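Arginase (PDB 2EF4) probably catalyses the manganese-dependent hydrolysis of L-arginine to L-ornithine and urea, a step of the urea cycle. Local coordinates at residues S102-A107 against E152-V157; L83-F88 against R108-G113. All blocks are in the same frame, centred on the assembly; numbering follows the deposited sequence.

Contact 1 of 2, residues S102-A107 against E152-V157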
loop_
_atom_site.group_PDB
_atom_site.type_symbol
_atom_site.label_atom_id
_atom_site.label_comp_id
_atom_site.label_asym_id
_atom_site.label_seq_id
_atom_site.Cartn_x
_atom_site.Cartn_y
_atom_site.Cartn_z
ATOM N N SER A 102 35.668 6.105 6.705
ATOM C CA SER A 102 35.891 5.867 5.278
ATOM C C SER A 102 36.679 6.998 4.615
ATOM O O SER A 102 37.630 6.746 3.872
ATOM C CB SER A 102 34.558 5.675 4.539
ATOM O OG SER A 102 33.784 6.867 4.532
ATOM N N VAL A 103 36.282 8.243 4.868
ATOM C CA VAL A 103 36.985 9.376 4.269
ATOM C C VAL A 103 38.433 9.467 4.756
ATOM O O VAL A 103 39.359 9.611 3.956
ATOM C CB VAL A 103 36.256 10.713 4.553
ATOM C CG1 VAL A 103 37.148 11.896 4.148
ATOM C CG2 VAL A 103 34.938 10.750 3.774
ATOM N N ALA A 104 38.626 9.363 6.065
ATOM C CA ALA A 104 39.961 9.427 6.647
ATOM C C ALA A 104 40.822 8.256 6.187
ATOM O O ALA A 104 42.035 8.388 6.043
ATOM C CB ALA A 104 39.863 9.431 8.163
ATOM N N GLY A 105 40.191 7.108 5.956
ATOM C CA GLY A 105 40.934 5.936 5.523
ATOM C C GLY A 105 41.222 5.889 4.034
ATOM O O GLY A 105 42.346 5.611 3.614
ATOM N N ALA A 106 40.200 6.158 3.229
ATOM C CA ALA A 106 40.349 6.134 1.777
ATOM C C ALA A 106 41.196 7.294 1.259
ATOM O O ALA A 106 41.663 7.266 0.121
ATOM C CB ALA A 106 38.980 6.162 1.115
ATOM N N ALA A 107 41.381 8.317 2.088
ATOM C CA ALA A 107 42.168 9.471 1.676
ATOM C C ALA A 107 43.647 9.113 1.660
ATOM O O ALA A 107 44.418 9.673 0.885
ATOM C CB ALA A 107 41.917 10.650 2.611
ATOM N N GLU A 152 40.566 13.781 16.680
ATOM C CA GLU A 152 41.934 13.297 16.806
ATOM C C GLU A 152 42.163 12.075 15.939
ATOM O O GLU A 152 43.304 11.723 15.656
ATOM C CB GLU A 152 42.273 12.934 18.254
ATOM C CG GLU A 152 41.504 11.727 18.782
ATOM C CD GLU A 152 42.006 11.260 20.135
ATOM O OE1 GLU A 152 42.425 12.117 20.940
ATOM O OE2 GLU A 152 41.971 10.040 20.401
ATOM N N VAL A 153 41.084 11.424 15.519
ATOM C CA VAL A 153 41.219 10.235 14.692
ATOM C C VAL A 153 40.806 10.425 13.244
ATOM O O VAL A 153 41.443 9.889 12.336
ATOM C CB VAL A 153 40.356 9.056 15.218
ATOM C CG1 VAL A 153 40.822 7.752 14.561
ATOM C CG2 VAL A 153 40.413 8.968 16.739
ATOM N N PHE A 154 39.750 11.200 13.023
ATOM C CA PHE A 154 39.205 11.345 11.677
ATOM C C PHE A 154 39.343 12.652 10.887
ATOM O O PHE A 154 38.930 12.701 9.731
ATOM C CB PHE A 154 37.733 10.917 11.723
ATOM C CG PHE A 154 37.502 9.636 12.491
ATOM C CD1 PHE A 154 37.989 8.417 12.012
ATOM C CD2 PHE A 154 36.820 9.654 13.711
ATOM C CE1 PHE A 154 37.803 7.231 12.744
ATOM C CE2 PHE A 154 36.628 8.472 14.453
ATOM C CZ PHE A 154 37.119 7.263 13.967
ATOM N N ARG A 155 39.904 13.701 11.479
ATOM C CA ARG A 155 40.086 14.966 10.754
ATOM C C ARG A 155 40.913 14.668 9.498
ATOM O O ARG A 155 42.102 14.353 9.589
ATOM C CB ARG A 155 40.809 15.964 11.653
ATOM C CG ARG A 155 41.221 17.287 11.021
ATOM C CD ARG A 155 41.729 18.181 12.153
ATOM N NE ARG A 155 42.259 19.494 11.779
ATOM C CZ ARG A 155 41.818 20.262 10.784
ATOM N NH1 ARG A 155 42.388 21.442 10.577
ATOM N NH2 ARG A 155 40.846 19.851 9.974
ATOM N N ALA A 156 40.296 14.768 8.324
ATOM C CA ALA A 156 41.016 14.435 7.104
ATOM C C ALA A 156 40.840 15.394 5.946
ATOM O O ALA A 156 41.504 15.246 4.917
ATOM C CB ALA A 156 40.622 13.018 6.649
ATOM N N VAL A 157 39.954 16.372 6.085
ATOM C CA VAL A 157 39.739 17.286 4.975
ATOM C C VAL A 157 39.626 18.738 5.392
ATOM O O VAL A 157 39.306 19.052 6.535
ATOM C CB VAL A 157 38.467 16.906 4.178
ATOM C CG1 VAL A 157 37.218 17.200 5.000
ATOM C CG2 VAL A 157 38.422 17.676 2.870
#
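Ala104 on helix 99-106 meets the end of helix 148-154 and the bend that follows it, at Val153, Phe154 and Ala156. Both helices belong to the alpha/beta arginase fold, which is built round a parallel eight-stranded sheet. No hydrogen bond crosses between the segments. The contact is made by apolar groups and carbonyl oxygens.

Val153 comes first and touches lightly: its carbonyl O lies 4.5 Å from Ala104 CB. That oxygen has a partner of its own in Lys77 NZ, from helix 66-81. The side chain of Val153 lies against the Phe154 ring. Its CB sits 3.7 Å above the plane of that ring, over the ring centre.

Phe154 comes closer. Its backbone O is 3.7 Å from Ala104 CB. The same methyl lies at the edge of the ring, near its plane, with Phe154 CD1 4.4 Å from Ala104 CB. The Phe154 side chain also packs on Ala73, so helix 66-81 shares this corner.

At Arg155 the chain leaves helical geometry, and its CB points away from helix 99-106. This turn brings Ala156 round to face that helix. Backbone hydrogen bonds from Ala156 and Val157 to Leu142 hold the bend against helix 138-142. Leu142 also touches the side chain of Val103. The Val103 side chain is in turn about 7 Å from that of His96, a manganese ligand, so the contact lies near the metal site without being part of it.

Ala156 carries the closest carbon contacts. Its methyl settles on the helix surface, with CB 3.7 Å from Ala104 CA. It lies alongside the Ala104 CA–CB bond, with the two CB atoms 4.0 Å apart. Val103 flanks them: CG1 stands anti to the backbone N (chi1 169°), and this puts CG1 4.4 Å from Ala156 CB.

Contact 2 of 2, residues L83-F88 against R108-G113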
loop_
_atom_site.group_PDB
_atom_site.type_symbol
_atom_site.label_atom_id
_atom_site.label_comp_id
_atom_site.label_asym_id
_atom_site.label_seq_id
_atom_site.Cartn_x
_atom_site.Cartn_y
_atom_site.Cartn_z
ATOM N N LEU A 83 44.444 -0.852 2.036
ATOM C CA LEU A 83 44.207 -1.349 0.689
ATOM C C LEU A 83 45.269 -0.843 -0.284
ATOM O O LEU A 83 45.696 0.310 -0.204
ATOM C CB LEU A 83 42.829 -0.913 0.201
ATOM C CG LEU A 83 41.631 -1.602 0.852
ATOM C CD1 LEU A 83 40.352 -0.890 0.449
ATOM C CD2 LEU A 83 41.602 -3.055 0.437
ATOM N N PRO A 84 45.711 -1.702 -1.218
ATOM C CA PRO A 84 46.726 -1.296 -2.194
ATOM C C PRO A 84 46.211 -0.098 -2.967
ATOM O O PRO A 84 44.996 0.069 -3.138
ATOM C CB PRO A 84 46.859 -2.523 -3.097
ATOM C CG PRO A 84 46.488 -3.652 -2.206
ATOM C CD PRO A 84 45.305 -3.099 -1.439
ATOM N N GLU A 85 47.117 0.755 -3.421
ATOM C CA GLU A 85 46.676 1.896 -4.199
ATOM C C GLU A 85 46.134 1.308 -5.499
ATOM O O GLU A 85 46.597 0.266 -5.963
ATOM C CB GLU A 85 47.834 2.854 -4.477
ATOM C CG GLU A 85 47.480 4.296 -4.137
ATOM C CD GLU A 85 48.646 5.050 -3.541
ATOM O OE1 GLU A 85 49.580 5.381 -4.304
ATOM O OE2 GLU A 85 48.631 5.299 -2.311
ATOM N N GLY A 86 45.142 1.958 -6.085
ATOM C CA GLY A 86 44.577 1.416 -7.302
ATOM C C GLY A 86 43.311 0.637 -6.995
ATOM O O GLY A 86 42.588 0.213 -7.901
ATOM N N VAL A 87 43.039 0.427 -5.713
ATOM C CA VAL A 87 41.825 -0.277 -5.328
ATOM C C VAL A 87 40.760 0.755 -4.977
ATOM O O VAL A 87 40.969 1.617 -4.124
ATOM C CB VAL A 87 42.046 -1.210 -4.120
ATOM C CG1 VAL A 87 40.719 -1.858 -3.720
ATOM C CG2 VAL A 87 43.074 -2.283 -4.481
ATOM N N PHE A 88 39.626 0.681 -5.662
ATOM C CA PHE A 88 38.532 1.606 -5.412
ATOM C C PHE A 88 37.636 1.022 -4.310
ATOM O O PHE A 88 37.008 -0.022 -4.497
ATOM C CB PHE A 88 37.732 1.810 -6.691
ATOM C CG PHE A 88 36.694 2.878 -6.582
ATOM C CD1 PHE A 88 36.930 4.149 -7.100
ATOM C CD2 PHE A 88 35.483 2.622 -5.947
ATOM C CE1 PHE A 88 35.976 5.148 -6.988
ATOM C CE2 PHE A 88 34.518 3.616 -5.823
ATOM C CZ PHE A 88 34.764 4.883 -6.346
ATOM N N ARG A 108 44.030 8.166 2.509
ATOM C CA ARG A 108 45.418 7.728 2.596
ATOM C C ARG A 108 46.385 8.903 2.779
ATOM O O ARG A 108 47.412 8.978 2.103
ATOM C CB ARG A 108 45.815 6.958 1.335
ATOM C CG ARG A 108 45.024 5.694 1.037
ATOM C CD ARG A 108 45.631 5.033 -0.200
ATOM N NE ARG A 108 45.069 3.725 -0.535
ATOM C CZ ARG A 108 43.898 3.537 -1.141
ATOM N NH1 ARG A 108 43.141 4.573 -1.483
ATOM N NH2 ARG A 108 43.493 2.305 -1.432
ATOM N N GLY A 109 46.059 9.821 3.680
ATOM C CA GLY A 109 46.932 10.958 3.914
ATOM C C GLY A 109 47.043 12.031 2.834
ATOM O O GLY A 109 47.681 13.058 3.060
ATOM N N ARG A 110 46.448 11.820 1.666
ATOM C CA ARG A 110 46.527 12.829 0.610
ATOM C C ARG A 110 45.445 13.901 0.796
ATOM O O ARG A 110 44.617 13.813 1.698
ATOM C CB ARG A 110 46.339 12.183 -0.769
ATOM C CG ARG A 110 47.258 11.008 -1.085
ATOM C CD ARG A 110 47.025 10.510 -2.515
ATOM N NE ARG A 110 45.608 10.271 -2.795
ATOM C CZ ARG A 110 44.897 9.259 -2.301
ATOM N NH1 ARG A 110 45.459 8.366 -1.498
ATOM N NH2 ARG A 110 43.616 9.148 -2.597
ATOM N N ARG A 111 45.466 14.919 -0.054
ATOM C CA ARG A 111 44.452 15.963 -0.011
ATOM C C ARG A 111 43.377 15.472 -0.981
ATOM O O ARG A 111 43.657 15.266 -2.162
ATOM C CB ARG A 111 45.028 17.293 -0.502
ATOM C CG ARG A 111 44.061 18.467 -0.436
ATOM C CD ARG A 111 44.634 19.711 -1.118
ATOM N NE ARG A 111 43.608 20.736 -1.287
ATOM C CZ ARG A 111 43.713 21.801 -2.078
ATOM N NH1 ARG A 111 44.814 22.008 -2.795
ATOM N NH2 ARG A 111 42.700 22.656 -2.163
ATOM N N VAL A 112 42.158 15.262 -0.491
ATOM C CA VAL A 112 41.088 14.782 -1.360
ATOM C C VAL A 112 39.825 15.618 -1.249
ATOM O O VAL A 112 39.550 16.214 -0.207
ATOM C CB VAL A 112 40.721 13.293 -1.050
ATOM C CG1 VAL A 112 41.979 12.432 -1.049
ATOM C CG2 VAL A 112 39.991 13.188 0.280
ATOM N N GLY A 113 39.057 15.662 -2.332
ATOM C CA GLY A 113 37.817 16.414 -2.322
ATOM C C GLY A 113 36.661 15.532 -1.875
ATOM O O GLY A 113 36.590 14.354 -2.237
#
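The carbonyl O of Leu83 is gripped twice by the guanidinium of Arg108. NH2 makes the shorter bond, 3.2 Å to Leu83 O, and it is fairly straight, at 160° on the hydrogen. NE adds a weak bond to the same O, at 3.5 Å. The oxygen lies in the guanidinium plane, but the NH2 donor stands well above the carbonyl plane, 67° out of it.

Arg108 reaches this far because its chain is extended from CG to NE. Glu85 CA lies over one face of its guanidinium. The Glu85 side chain runs past that of Arg108 in the opposite direction, and OE2 comes 3.7 Å from Arg108 CD. The carboxylate and guanidinium planes are perpendicular. No N-H points at OE2, which is 4.3 Å from Arg108 NE, so only the charges attract. A leucine in place of Arg108 would probably leave Leu83 O without both of these donors and Glu85 with one positive charge fewer beside it, that of Arg110 remaining.

Residues Pro84 to Val87 form a type II beta turn, closed by Val87 N to Pro84 O at 3.3 Å. It leads into strand 87-93. Arg108, with positive phi, follows the end of helix 99-106. The contact thus ties the two loops at one end of a beta-alpha-beta crossover, strand 87-93, helix 99-106 and strand 113-117, whose parallel strands have two others between them.

The centres of contact 1 and contact 2 lie about 11 Å apart, on the same side of the chain's centre. Their segments alternate along the chain: 83-88, 102-107, 108-113, 152-157. Helix 99-106 and the loop after it join them, since 102-107 runs straight on into 108-113. The contacts also touch: Val157 CG2 is 3.6 Å from Val112 O, and Ala107 CB is 3.9 Å from Val112 CG2. Contact 1, partly buried, packs the helix against the end of 148-154. Contact 2, at the surface, joins the loop after the helix to the turn before strand 87-93. Together they probably limit movement of the helix and its following loop against the parallel sheet.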